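Local atomic coordinates of maternal effect protein oskar (PDB entry 5A4A), a protein that induces the germline of the fly and probably binds RNA through its OSK domain, a member of the SGNH hydrolase clan. Residues L199-I202 and E203-E207; V154-I157 and H158-L161; L188-K192 and I193-R197. All blocks are in the same frame, centred on the assembly; numbering follows the deposited sequence.

All three contacts are local and follow one another along the chain without nesting or crossing. Interaction 2 comes first, turning the chain at the end of strand 154-155. A long loop then leads to interaction 3, which starts helix 192-204, and interaction 1 covers the last turns of that helix and its exit. None closes a large loop by itself; contacts between them bring strand and helix together. Leu161 of interaction 2 packs against Trp190 and Gly194 of interaction 3, and Cys160 O probably accepts a hydrogen bond from Arg197 NE. Further along, Ile157 CG2 lies 3.8 Å from Ile202 CG1 of interaction 1. The final helix is thus joined to the strand's exit along its length.

Interaction 1: residues L199-I202 and E203-E207; sequences LQVI and ETSLE
Thr204 and Ser205 both turn their hydroxyls back to the preceding helical turn. Thr204 OG1 donates to Gln200 O at 2.7 Å, and Thr204 N reaches the same oxygen at 3.0 Å, so one carbonyl carries two bonds from one residue. Val201 O is gripped likewise: Ser205 OG (2.7 Å) and Ser205 N (3.2 Å) approach it from opposite faces of its carbonyl plane. The serine oxygen gets there because it stands anti to its own carbonyl carbon (chi1 -61°). A hydroxyl bonded to the carbonyl four residues back is a familiar feature of helices, here at the end of helix 192-204. Glu203 N completes the series with a straight bond to Leu199 O.

Two waters join the polar side chains. One accepts from Gln200 NE2 and donates to Glu203 OE1; the other donates to Gln200 OE1 and to the same Glu203 OE1. Gln200 NE2 also bonds to Gln196 OE1.

The apolar contact is Ile202 beside Leu206, two side chains pointing the same way, with CG2 of Ile202 4.1 Å from CD1 of Leu206.

This end of helix 192-204 lies against several strands: Leu199, Ile202 and Glu203 touch Leu22 of strand 21-22, Ile202 and Leu206 meet Ile82 of strand 80-84, and Val201, Ser205 and Leu206 rest on Ile155 of strand 154-155.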
loop_
_atom_site.group_PDB
_atom_site.type_symbol
_atom_site.label_atom_id
_atom_site.label_comp_id
_atom_site.label_asym_id
_atom_site.label_seq_id
_atom_site.Cartn_x
_atom_site.Cartn_y
_atom_site.Cartn_z
ATOM N N LEU A 199 11.069 -1.833 5.839
ATOM C CA LEU A 199 10.575 -1.757 7.208
ATOM C C LEU A 199 11.412 -0.774 8.031
ATOM O O LEU A 199 10.872 0.052 8.763
ATOM C CB LEU A 199 10.557 -3.151 7.856
ATOM C CG LEU A 199 10.043 -3.209 9.300
ATOM C CD1 LEU A 199 8.610 -2.702 9.393
ATOM C CD2 LEU A 199 10.156 -4.635 9.880
ATOM N N GLN A 200 12.731 -0.840 7.886
ATOM C CA GLN A 200 13.600 0.067 8.628
ATOM C C GLN A 200 13.488 1.521 8.182
ATOM O O GLN A 200 13.573 2.427 9.006
ATOM C CB GLN A 200 15.043 -0.426 8.599
ATOM C CG GLN A 200 15.199 -1.768 9.322
ATOM C CD GLN A 200 14.734 -1.700 10.773
ATOM O OE1 GLN A 200 15.041 -0.744 11.487
ATOM N NE2 GLN A 200 13.989 -2.711 11.208
ATOM N N VAL A 201 13.278 1.763 6.894
ATOM C CA VAL A 201 13.058 3.140 6.447
ATOM C C VAL A 201 11.789 3.717 7.079
ATOM O O VAL A 201 11.770 4.869 7.514
ATOM C CB VAL A 201 12.964 3.249 4.906
ATOM C CG1 VAL A 201 12.456 4.631 4.491
ATOM C CG2 VAL A 201 14.320 2.981 4.272
ATOM N N ILE A 202 10.731 2.912 7.124
ATOM C CA ILE A 202 9.457 3.358 7.692
ATOM C C ILE A 202 9.599 3.620 9.187
ATOM O O ILE A 202 9.196 4.678 9.682
ATOM C CB ILE A 202 8.324 2.336 7.434
ATOM C CG1 ILE A 202 8.054 2.210 5.930
ATOM C CG2 ILE A 202 7.045 2.746 8.189
ATOM C CD1 ILE A 202 7.106 1.032 5.559
ATOM N N GLU A 203 10.202 2.675 9.906
ATOM C CA GLU A 203 10.326 2.827 11.357
ATOM C C GLU A 203 11.191 4.022 11.731
ATOM O O GLU A 203 10.838 4.809 12.611
ATOM C CB GLU A 203 10.903 1.561 12.004
ATOM C CG GLU A 203 9.977 0.349 11.957
ATOM C CD GLU A 203 10.380 -0.712 12.966
ATOM O OE1 GLU A 203 11.288 -0.438 13.771
ATOM O OE2 GLU A 203 9.796 -1.811 12.967
ATOM N N THR A 204 12.334 4.157 11.069
ATOM C CA THR A 204 13.279 5.201 11.444
ATOM C C THR A 204 12.728 6.589 11.105
ATOM O O THR A 204 13.110 7.581 11.721
ATOM C CB THR A 204 14.651 4.982 10.797
ATOM O OG1 THR A 204 14.515 4.950 9.372
ATOM C CG2 THR A 204 15.236 3.661 11.267
ATOM N N SER A 205 11.807 6.645 10.149
ATOM C CA SER A 205 11.154 7.900 9.805
ATOM C C SER A 205 10.082 8.295 10.824
ATOM O O SER A 205 9.570 9.424 10.803
ATOM C CB SER A 205 10.523 7.785 8.416
ATOM O OG SER A 205 11.516 7.534 7.440
ATOM N N LEU A 206 9.733 7.370 11.713
ATOM C CA LEU A 206 8.642 7.605 12.656
ATOM C C LEU A 206 9.086 7.501 14.115
ATOM O O LEU A 206 8.262 7.431 15.030
ATOM C CB LEU A 206 7.509 6.601 12.385
ATOM C CG LEU A 206 6.792 6.719 11.038
ATOM C CD1 LEU A 206 5.766 5.586 10.908
ATOM C CD2 LEU A 206 6.093 8.067 10.898
ATOM N N GLU A 207 10.391 7.479 14.337
ATOM C CA GLU A 207 10.900 7.203 15.674
ATOM C C GLU A 207 10.574 8.259 16.725
ATOM O O GLU A 207 10.225 7.937 17.869
ATOM C CB GLU A 207 12.405 7.003 15.649
ATOM C CG GLU A 207 12.958 6.726 17.039
ATOM C CD GLU A 207 14.368 6.198 17.022
ATOM O OE1 GLU A 207 14.965 6.140 15.926
ATOM O OE2 GLU A 207 14.875 5.832 18.107
HETATM O O HOH W 1 13.376 -2.704 14.234
HETATM O O HOH W 2 14.026 -0.050 13.974
#

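Interaction 2: residues V154-I157 and H158-L161; sequences VIDI and HSCL
Asp156 OD1 is gripped by two N-H groups: the backbone N of Ser159 lies 3.0 Å from it, with an N-H...O angle of 159°, and the side-chain ND2 of Asn121 donates to it as well. The serine N-H comes in on the syn side of this oxygen but 33° out of the carboxylate plane. The second carboxylate oxygen is used at the same time. Ser159 OG donates to Asp156 OD2 at 2.6 Å, taking the syn lone pair, the one on the side of the other oxygen. Backbone and side chain of a single serine therefore hold both oxygens of one carboxylate, and this two-point grip should fix the rotation of the acid group about its CB-CG bond. Asp156 can offer both oxygens forward because its CG stands anti to the backbone N (chi1 167°), beside the carbonyl carbon and thus in the direction of the following residues.

Within the turn the bonds differ in strength: Leu161 N bonds to His158 O at 3.1 Å, whereas the bond from Cys160 N to Ile157 O is weak, at 3.5 Å. His158 takes part through its backbone and CB, the latter 3.5 Å from Asp156 OD1; its ring leads away to Ile138 and Asn142 of helix 132-148. Asn121 OD1 accepts from the backbone N of both Ile157 and His158, and so fastens the start of the turn to the end of the neighbouring strand.

Strands 116-120 and 154-155 run parallel with helix 132-148 between them in sequence, a beta-alpha-beta crossover. The Asp156-Ser159 pair fixes the short 3-10 turn just past the second strand, a strand-exit position in the alpha/beta architecture of the SGNH hydrolase clan.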
loop_
_atom_site.group_PDB
_atom_site.type_symbol
_atom_site.label_atom_id
_atom_site.label_comp_id
_atom_site.label_asym_id
_atom_site.label_seq_id
_atom_site.Cartn_x
_atom_site.Cartn_y
_atom_site.Cartn_z
ATOM N N VAL A 154 5.472 12.102 4.821
ATOM C CA VAL A 154 5.706 11.333 3.605
ATOM C C VAL A 154 7.041 10.608 3.698
ATOM O O VAL A 154 8.085 11.227 3.872
ATOM C CB VAL A 154 5.695 12.230 2.354
ATOM C CG1 VAL A 154 6.070 11.407 1.122
ATOM C CG2 VAL A 154 4.320 12.886 2.189
ATOM N N ILE A 155 6.991 9.284 3.587
ATOM C CA ILE A 155 8.175 8.452 3.733
ATOM C C ILE A 155 8.618 7.902 2.385
ATOM O O ILE A 155 7.860 7.205 1.707
ATOM C CB ILE A 155 7.879 7.291 4.700
ATOM C CG1 ILE A 155 7.430 7.865 6.047
ATOM C CG2 ILE A 155 9.089 6.365 4.844
ATOM C CD1 ILE A 155 6.925 6.820 7.030
ATOM N N ASP A 156 9.856 8.204 2.009
ATOM C CA ASP A 156 10.402 7.729 0.744
ATOM C C ASP A 156 10.996 6.326 0.919
ATOM O O ASP A 156 12.130 6.172 1.389
ATOM C CB ASP A 156 11.434 8.743 0.219
ATOM C CG ASP A 156 12.284 8.206 -0.934
ATOM O OD1 ASP A 156 11.873 7.259 -1.641
ATOM O OD2 ASP A 156 13.386 8.751 -1.133
ATOM N N ILE A 157 10.226 5.302 0.552
ATOM C CA ILE A 157 10.751 3.934 0.541
ATOM C C ILE A 157 11.350 3.546 -0.810
ATOM O O ILE A 157 12.071 2.548 -0.913
ATOM C CB ILE A 157 9.687 2.864 0.943
ATOM C CG1 ILE A 157 8.517 2.841 -0.047
ATOM C CG2 ILE A 157 9.194 3.098 2.373
ATOM C CD1 ILE A 157 7.637 1.566 0.066
ATOM N N HIS A 158 11.010 4.309 -1.847
ATOM C CA HIS A 158 11.503 4.045 -3.198
ATOM C C HIS A 158 13.035 4.030 -3.250
ATOM O O HIS A 158 13.636 3.131 -3.829
ATOM C CB HIS A 158 10.951 5.087 -4.182
ATOM C CG HIS A 158 11.276 4.795 -5.613
ATOM N ND1 HIS A 158 12.400 5.297 -6.242
ATOM C CD2 HIS A 158 10.624 4.059 -6.547
ATOM C CE1 HIS A 158 12.428 4.874 -7.491
ATOM N NE2 HIS A 158 11.362 4.122 -7.705
ATOM N N SER A 159 13.665 5.019 -2.620
ATOM C CA SER A 159 15.119 5.182 -2.704
ATOM C C SER A 159 15.935 4.000 -2.179
ATOM O O SER A 159 17.006 3.696 -2.711
ATOM C CB SER A 159 15.556 6.477 -2.006
ATOM O OG SER A 159 15.063 7.606 -2.708
ATOM N N CYS A 160 15.430 3.319 -1.156
ATOM C CA CYS A 160 16.187 2.222 -0.562
ATOM C C CYS A 160 16.251 0.987 -1.462
ATOM O O CYS A 160 17.035 0.081 -1.210
ATOM C CB CYS A 160 15.656 1.857 0.832
ATOM S SG CYS A 160 14.162 0.817 0.891
ATOM N N LEU A 161 15.440 0.964 -2.516
ATOM C CA LEU A 161 15.381 -0.193 -3.407
ATOM C C LEU A 161 15.987 0.093 -4.788
ATOM O O LEU A 161 15.886 -0.723 -5.701
ATOM C CB LEU A 161 13.936 -0.699 -3.531
ATOM C CG LEU A 161 13.318 -1.274 -2.247
ATOM C CD1 LEU A 161 11.852 -1.605 -2.431
ATOM C CD2 LEU A 161 14.058 -2.521 -1.779
HETATM O O HOH W 3 14.189 4.798 0.895
#

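Interaction 3: residues L188-K192 and I193-R197; sequences LFWNK and IGRQR. With SO4 (sulfate ion), chain B.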
loop_
_atom_site.group_PDB
_atom_site.type_symbol
_atom_site.label_atom_id
_atom_site.label_comp_id
_atom_site.label_asym_id
_atom_site.label_seq_id
_atom_site.Cartn_x
_atom_site.Cartn_y
_atom_site.Cartn_z
ATOM N N LEU A 188 6.593 -9.101 -8.355
ATOM C CA LEU A 188 7.926 -9.507 -7.912
ATOM C C LEU A 188 8.115 -8.978 -6.491
ATOM O O LEU A 188 8.266 -7.765 -6.278
ATOM C CB LEU A 188 9.022 -8.941 -8.831
ATOM C CG LEU A 188 10.406 -9.581 -8.623
ATOM C CD1 LEU A 188 10.347 -11.058 -9.040
ATOM C CD2 LEU A 188 11.499 -8.846 -9.376
ATOM N N PHE A 189 8.090 -9.876 -5.514
ATOM C CA PHE A 189 8.086 -9.453 -4.117
ATOM C C PHE A 189 9.456 -9.120 -3.562
ATOM O O PHE A 189 10.477 -9.574 -4.078
ATOM C CB PHE A 189 7.390 -10.498 -3.252
ATOM C CG PHE A 189 5.911 -10.516 -3.441
ATOM C CD1 PHE A 189 5.113 -9.599 -2.770
ATOM C CD2 PHE A 189 5.319 -11.411 -4.329
ATOM C CE1 PHE A 189 3.739 -9.586 -2.955
ATOM C CE2 PHE A 189 3.951 -11.412 -4.515
ATOM C CZ PHE A 189 3.159 -10.497 -3.831
ATOM N N TRP A 190 9.469 -8.277 -2.529
ATOM C CA TRP A 190 10.704 -7.942 -1.858
ATOM C C TRP A 190 11.189 -9.179 -1.104
ATOM O O TRP A 190 10.405 -9.878 -0.461
ATOM C CB TRP A 190 10.488 -6.777 -0.881
ATOM C CG TRP A 190 9.685 -5.621 -1.446
ATOM C CD1 TRP A 190 9.647 -5.189 -2.751
ATOM C CD2 TRP A 190 8.821 -4.739 -0.707
ATOM N NE1 TRP A 190 8.798 -4.099 -2.861
ATOM C CE2 TRP A 190 8.278 -3.814 -1.627
ATOM C CE3 TRP A 190 8.446 -4.656 0.638
ATOM C CZ2 TRP A 190 7.383 -2.806 -1.232
ATOM C CZ3 TRP A 190 7.554 -3.664 1.024
ATOM C CH2 TRP A 190 7.033 -2.751 0.090
ATOM N N ASN A 191 12.488 -9.453 -1.189
ATOM C CA ASN A 191 13.035 -10.607 -0.478
ATOM C C ASN A 191 13.350 -10.226 0.967
ATOM O O ASN A 191 12.953 -9.151 1.414
ATOM C CB ASN A 191 14.233 -11.230 -1.213
ATOM C CG ASN A 191 15.468 -10.343 -1.218
ATOM O OD1 ASN A 191 15.515 -9.299 -0.578
ATOM N ND2 ASN A 191 16.482 -10.770 -1.949
ATOM N N LYS A 192 14.038 -11.095 1.704
ATOM C CA LYS A 192 14.302 -10.804 3.114
ATOM C C LYS A 192 15.051 -9.483 3.307
ATOM O O LYS A 192 14.708 -8.682 4.173
ATOM C CB LYS A 192 15.054 -11.953 3.799
ATOM C CG LYS A 192 15.334 -11.674 5.276
ATOM C CD LYS A 192 15.729 -12.936 6.036
ATOM C CE LYS A 192 14.952 -13.080 7.348
ATOM N NZ LYS A 192 14.021 -14.248 7.310
ATOM N N ILE A 193 16.072 -9.264 2.488
ATOM C CA ILE A 193 16.858 -8.030 2.548
ATOM C C ILE A 193 15.993 -6.813 2.190
ATOM O O ILE A 193 16.026 -5.779 2.872
ATOM C CB ILE A 193 18.072 -8.116 1.603
ATOM C CG1 ILE A 193 18.984 -9.273 2.015
ATOM C CG2 ILE A 193 18.827 -6.798 1.569
ATOM C CD1 ILE A 193 20.006 -9.660 0.951
ATOM N N GLY A 194 15.223 -6.945 1.114
ATOM C CA GLY A 194 14.333 -5.888 0.667
ATOM C C GLY A 194 13.283 -5.524 1.693
ATOM O O GLY A 194 13.075 -4.338 1.976
ATOM N N ARG A 195 12.626 -6.530 2.259
ATOM C CA ARG A 195 11.620 -6.277 3.289
ATOM C C ARG A 195 12.208 -5.563 4.489
ATOM O O ARG A 195 11.609 -4.653 5.034
ATOM C CB ARG A 195 10.975 -7.593 3.734
ATOM C CG ARG A 195 10.145 -8.268 2.674
ATOM C CD ARG A 195 9.349 -9.437 3.245
ATOM N NE ARG A 195 10.164 -10.507 3.830
ATOM C CZ ARG A 195 10.657 -11.539 3.148
ATOM N NH1 ARG A 195 10.488 -11.608 1.843
ATOM N NH2 ARG A 195 11.347 -12.489 3.765
ATOM N N GLN A 196 13.385 -5.984 4.918
ATOM C CA GLN A 196 13.978 -5.337 6.081
ATOM C C GLN A 196 14.393 -3.899 5.782
ATOM O O GLN A 196 14.223 -3.037 6.629
ATOM C CB GLN A 196 15.129 -6.146 6.694
ATOM C CG GLN A 196 15.356 -5.831 8.185
ATOM C CD GLN A 196 14.101 -6.027 9.055
ATOM O OE1 GLN A 196 13.793 -5.196 9.911
ATOM N NE2 GLN A 196 13.389 -7.139 8.847
ATOM N N ARG A 197 14.895 -3.631 4.577
ATOM C CA ARG A 197 15.233 -2.248 4.204
ATOM C C ARG A 197 14.011 -1.328 4.245
ATOM O O ARG A 197 14.092 -0.218 4.772
ATOM C CB ARG A 197 15.916 -2.176 2.834
ATOM C CG ARG A 197 17.375 -2.638 2.852
ATOM C CD ARG A 197 17.951 -2.766 1.437
ATOM N NE ARG A 197 18.235 -1.478 0.816
ATOM C CZ ARG A 197 19.373 -0.811 0.983
ATOM N NH1 ARG A 197 20.321 -1.299 1.765
ATOM N NH2 ARG A 197 19.559 0.355 0.386
HETATM S S SO4 B . 12.886 -14.503 0.861
HETATM O O1 SO4 B . 13.001 -15.736 0.091
HETATM O O2 SO4 B . 12.283 -14.772 2.158
HETATM O O3 SO4 B . 14.215 -13.934 1.079
HETATM O O4 SO4 B . 12.035 -13.585 0.116
HETATM O O HOH W 4 11.338 -12.854 6.741
HETATM O O HOH W 5 13.405 -9.309 6.639
#
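Arg195 folds back over the start of its own helix, and this is the compact side of the contact. Its NH1 donates to Trp190 O at 2.9 Å, with the oxygen tilted 23° from the guanidinium plane. One face of the guanidinium lies over the chain itself, with Asn191 C and Lys192 N each 3.3 Å from its plane, both offset toward the rim. Beside it Asn191 forms the N-cap: its OD1 accepts from Gly194 N at 2.9 Å, nearly in line with the C=O bond. The cap side chain reaches that N-H with CG set between its own backbone N and carbonyl carbon (chi1 69°), and Asn191 ND2 is held by Asp171 O. Trp190 CB packs close to the helix, 4.0 Å from Gly194 C.

The outer side is looser and relies on water. The bent Lys192 chain brings NZ near Arg195 NH2, and a water that accepts from both bridges the two charged ends. Another water donates to Lys192 O and accepts from Gln196 NE2, the amide whose OE1 is hydrogen-bonded to Gln200 NE2.

A sulfate, probably from the crystallisation liquor, sits at the guanidinium edge. Arg195 NH2 reaches its O2 at 2.9 Å, Arg195 NH1 its O4 at 3.0 Å, and Lys192 N its O3 at 2.9 Å; Gln174 NE2 is a fourth donor. With Arg195 NE salt-bridged to Glu40, the guanidinium is fixed while facing the anion. Together with the helix N terminus it makes an anion site, consistent with, though not proof of, contact with RNA phosphate.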